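PDB 4WB0: broad specificity aminotransferase from Leishmania mexicana, which catalyses pyridoxal phosphate-dependent transamination, moving amino groups between a broad range of amino acids and oxo acids. Local coordinates for the interface of chains A and B. Residues are numbered along the deposited sequence; one frame, centred on the assembly and turned at random. Chains: chain A, Broad specificity aminotransferase; chain B, Broad specificity aminotransferase.

Contact 1: the interface of chains A and B. Residues chain A 299-302; chain B 265-267.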
# COMPACT_ATOMS: atom_id res chain seq x y z
N PRO A 299 3.97 -2.89 5.03
CA PRO A 299 2.82 -2.01 5.24
C PRO A 299 3.06 -0.91 6.26
O PRO A 299 4.07 -1.00 7.00
CB PRO A 299 1.74 -2.96 5.73
CG PRO A 299 2.53 -3.99 6.56
CD PRO A 299 3.90 -4.12 5.83
N PRO A 300 2.20 0.13 6.28
CA PRO A 300 2.37 1.25 7.21
C PRO A 300 2.03 0.83 8.63
O PRO A 300 1.00 0.16 8.90
CB PRO A 300 1.40 2.29 6.70
CG PRO A 300 0.37 1.50 5.96
CD PRO A 300 0.94 0.23 5.52
N ALA A 301 2.91 1.20 9.54
CA ALA A 301 2.79 0.74 10.95
C ALA A 301 1.76 1.46 11.84
O ALA A 301 1.15 0.85 12.75
CB ALA A 301 4.17 0.81 11.61
N HIS A 302 1.57 2.76 11.65
CA HIS A 302 0.81 3.54 12.59
C HIS A 302 -0.60 3.04 12.83
O HIS A 302 -1.04 2.93 14.00
CB HIS A 302 0.77 5.00 12.12
CG HIS A 302 0.16 5.95 13.12
ND1 HIS A 302 0.79 6.32 14.28
CD2 HIS A 302 -1.03 6.61 13.10
CE1 HIS A 302 0.04 7.21 14.93
NE2 HIS A 302 -1.06 7.41 14.23
N SER B 265 8.91 2.77 8.39
CA SER B 265 7.64 2.11 8.74
C SER B 265 6.36 2.80 8.31
O SER B 265 5.29 2.18 8.36
CB SER B 265 7.58 1.91 10.26
OG SER B 265 7.50 3.15 10.94
N GLU B 266 6.44 4.08 7.95
CA GLU B 266 5.23 4.83 7.64
C GLU B 266 4.97 4.95 6.12
O GLU B 266 3.90 5.33 5.70
CB GLU B 266 5.30 6.19 8.30
CG GLU B 266 5.39 6.15 9.82
CD GLU B 266 4.51 5.06 10.46
OE1 GLU B 266 3.32 4.91 10.06
OE2 GLU B 266 5.07 4.27 11.28
N ARG B 267 5.92 4.56 5.30
CA ARG B 267 5.73 4.41 3.86
C ARG B 267 5.29 5.68 3.11
O ARG B 267 4.23 5.69 2.50
CB ARG B 267 4.70 3.32 3.57
CG ARG B 267 4.71 2.14 4.55
CD ARG B 267 6.04 1.35 4.57
NE ARG B 267 6.49 0.89 3.26
CZ ARG B 267 7.66 1.14 2.69
NH1 ARG B 267 8.60 1.86 3.31
NH2 ARG B 267 7.90 0.66 1.45
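The backbone N of A:Ala301, first residue of helix 301-312, donates to the carbonyl O of B:Ser265 (2.8 Å, 153° at H), and the next amide, A:His302 N, donates to the carboxylate OE1 of B:Glu266 at 3.2 Å, a longer bond. OE1 receives it on its syn lone pair, the side of the other carboxylate oxygen. Glutamate suits this place: with CG set beside its backbone N (chi1 -61°) and the chain folded at chi2, its acid curls back to the helix N-terminus, where first-turn amides would favour a negative charge. Within chain B, the hydroxyl OG of B:Ser265 donates to OE2 of B:Glu266 over 2.7 Å, arriving from above the carboxylate plane, which should steady the acid's rotation.

Apolar contacts fill in around the polar pair. The CG methylene of B:Arg267 lies 3.7 Å from CA of A:Pro300, whose ring fixes phi (-72°) just before the helix begins and gives the arginine shaft an apolar surface. The small methyl CB of A:Ala301 meets CB of B:Ser265 at 3.8 Å, and CB of A:His302, rather than its imidazole, faces the B:Glu266 carboxylate.

In this family B:Arg267 is the conserved arginine that binds the cofactor phosphate. The loop carrying it leads into strand 268-274, while A:Pro299 and A:Pro300 lead into helix 301-312, next to the oxidised A:Cys298, so the subunit boundary runs close to an active site.

Contact 2: the interface of chains A and B. Residues chain A 127, 217-219, 250; chain B 11-12, 14-15.
B:Thr11 and B:Thr12 open the short helix 11-16 with helical backbone angles and present its first turn to A:Glu250, while A:His217, with positive phi, turns its carbonyl towards the same helix.

The B:Thr11 hydroxyl OG1 gives A:Glu250 OE1 a hydrogen bond of 2.8 Å; OE1 accepts it on its anti lone pair, the side away from the other carboxylate oxygen. OE1 also lies close to the amide N of B:Thr12, but that N-H points elsewhere. An acid suits the place because OE1 takes this hydroxyl while the carboxylate lies beside the first turn, OE1 3.6 Å from B:Trp15 CD1. Threonine puts both its branches to use against chain A: OG1 sits between the backbone N and the carbonyl carbon (chi1 51°), which turns CG2 to the carbonyls of A:His217 and A:His218, 3.5 Å from A:His218 O.

One turn on, the indole NE1 of B:Trp15 donates to the amide OE1 of A:Gln219 (2.9 Å), which lies near the indole plane; the two planes are 80° apart. NE2 of that amide donates to the backbone O of A:Glu250, so glutamine's paired donor and acceptor fix its flip.

B:Arg14, extended, crosses A:Phe127 at about a right angle, its CD methylene above the ring plane but out past the rim, 3.2 Å from CE2; ring and guanidinium, 42° apart, are not stacked. Arginine offers both an apolar shaft and an NE for water.

Water 2 lies 2.9 Å from B:Arg14 NE and 2.7 Å from A:His217 O.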
# COMPACT_ATOMS: atom_id res chain seq x y z
N PHE A 127 -5.74 -21.25 -8.57
CA PHE A 127 -6.80 -21.47 -9.58
C PHE A 127 -6.37 -20.88 -10.88
O PHE A 127 -5.58 -19.93 -10.91
CB PHE A 127 -8.13 -20.80 -9.12
CG PHE A 127 -8.70 -21.40 -7.88
CD1 PHE A 127 -8.24 -21.03 -6.64
CD2 PHE A 127 -9.69 -22.37 -7.94
CE1 PHE A 127 -8.75 -21.61 -5.48
CE2 PHE A 127 -10.20 -22.94 -6.77
CZ PHE A 127 -9.74 -22.56 -5.57
N HIS A 217 -17.08 -27.91 -4.03
CA HIS A 217 -15.64 -27.66 -3.91
C HIS A 217 -15.29 -26.23 -4.27
O HIS A 217 -14.16 -25.95 -4.72
CB HIS A 217 -14.82 -28.58 -4.78
CG HIS A 217 -15.24 -30.01 -4.73
ND1 HIS A 217 -15.20 -30.77 -3.59
CD2 HIS A 217 -15.67 -30.84 -5.72
CE1 HIS A 217 -15.62 -31.99 -3.85
NE2 HIS A 217 -15.92 -32.06 -5.14
N HIS A 218 -16.19 -25.29 -3.97
CA HIS A 218 -15.93 -23.89 -4.24
C HIS A 218 -14.95 -23.27 -3.24
O HIS A 218 -14.86 -23.69 -2.05
CB HIS A 218 -17.21 -23.04 -4.21
CG HIS A 218 -18.15 -23.30 -5.37
ND1 HIS A 218 -17.70 -23.60 -6.63
CD2 HIS A 218 -19.50 -23.27 -5.43
CE1 HIS A 218 -18.75 -23.79 -7.42
NE2 HIS A 218 -19.85 -23.59 -6.73
N GLN A 219 -14.25 -22.23 -3.69
CA GLN A 219 -13.42 -21.44 -2.81
C GLN A 219 -14.20 -20.24 -2.31
O GLN A 219 -14.72 -19.47 -3.12
CB GLN A 219 -12.16 -20.97 -3.54
CG GLN A 219 -11.31 -19.95 -2.77
CD GLN A 219 -10.53 -20.59 -1.61
OE1 GLN A 219 -9.90 -21.67 -1.76
NE2 GLN A 219 -10.58 -19.94 -0.44
N GLU A 250 -11.99 -23.77 3.78
CA GLU A 250 -10.71 -23.05 3.70
C GLU A 250 -10.95 -21.61 3.31
O GLU A 250 -10.71 -21.19 2.17
CB GLU A 250 -9.78 -23.73 2.72
CG GLU A 250 -9.24 -25.04 3.26
CD GLU A 250 -8.21 -25.65 2.31
OE1 GLU A 250 -8.64 -26.07 1.21
OE2 GLU A 250 -7.00 -25.67 2.64
N THR B 11 -10.66 -27.95 -2.41
CA THR B 11 -9.84 -26.74 -2.27
C THR B 11 -8.52 -27.12 -1.62
O THR B 11 -7.47 -26.61 -1.98
CB THR B 11 -10.52 -25.63 -1.46
OG1 THR B 11 -10.99 -26.14 -0.22
CG2 THR B 11 -11.67 -25.04 -2.23
N THR B 12 -8.57 -28.05 -0.67
CA THR B 12 -7.34 -28.39 0.05
C THR B 12 -6.29 -28.99 -0.91
O THR B 12 -5.08 -28.75 -0.78
CB THR B 12 -7.61 -29.36 1.20
OG1 THR B 12 -6.38 -29.56 1.94
CG2 THR B 12 -8.09 -30.68 0.70
N ARG B 14 -6.15 -28.20 -4.16
CA ARG B 14 -5.62 -27.05 -4.93
C ARG B 14 -4.58 -26.25 -4.15
O ARG B 14 -3.52 -25.96 -4.67
CB ARG B 14 -6.74 -26.10 -5.38
CG ARG B 14 -7.70 -26.77 -6.42
CD ARG B 14 -8.75 -25.81 -6.91
NE ARG B 14 -9.87 -26.44 -7.59
CZ ARG B 14 -9.80 -27.04 -8.77
NH1 ARG B 14 -8.64 -27.11 -9.43
NH2 ARG B 14 -10.89 -27.59 -9.28
N TRP B 15 -4.85 -25.91 -2.90
CA TRP B 15 -3.85 -25.23 -2.09
C TRP B 15 -2.59 -26.09 -1.97
O TRP B 15 -1.49 -25.55 -1.96
CB TRP B 15 -4.40 -24.88 -0.71
CG TRP B 15 -5.36 -23.74 -0.82
CD1 TRP B 15 -6.71 -23.82 -0.78
CD2 TRP B 15 -5.03 -22.36 -0.99
NE1 TRP B 15 -7.26 -22.54 -0.94
CE2 TRP B 15 -6.24 -21.64 -1.09
CE3 TRP B 15 -3.81 -21.65 -1.07
CZ2 TRP B 15 -6.28 -20.25 -1.28
CZ3 TRP B 15 -3.85 -20.27 -1.29
CH2 TRP B 15 -5.08 -19.58 -1.36
O HOH W 1 -13.04 -24.96 1.13
O HOH W 2 -11.76 -26.81 -5.46

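The C-alpha centres of contact 1 and contact 2 lie about 32 Å apart, and the two share no residue. Contact 1 joins a loop ahead of strand 268-274 in chain B to the start of chain A helix 301-312, near cofactor-binding machinery. Contact 2 instead lays the N-terminal helix 11-16 of chain B on the other subunit, against strand 219-224 and the loop before strand 252-256. The protein is a homodimer, so equivalent contacts with the chains exchanged are expected. Together they suggest a dimer secured both near its active sites and by N-terminal arms reaching onto the partner.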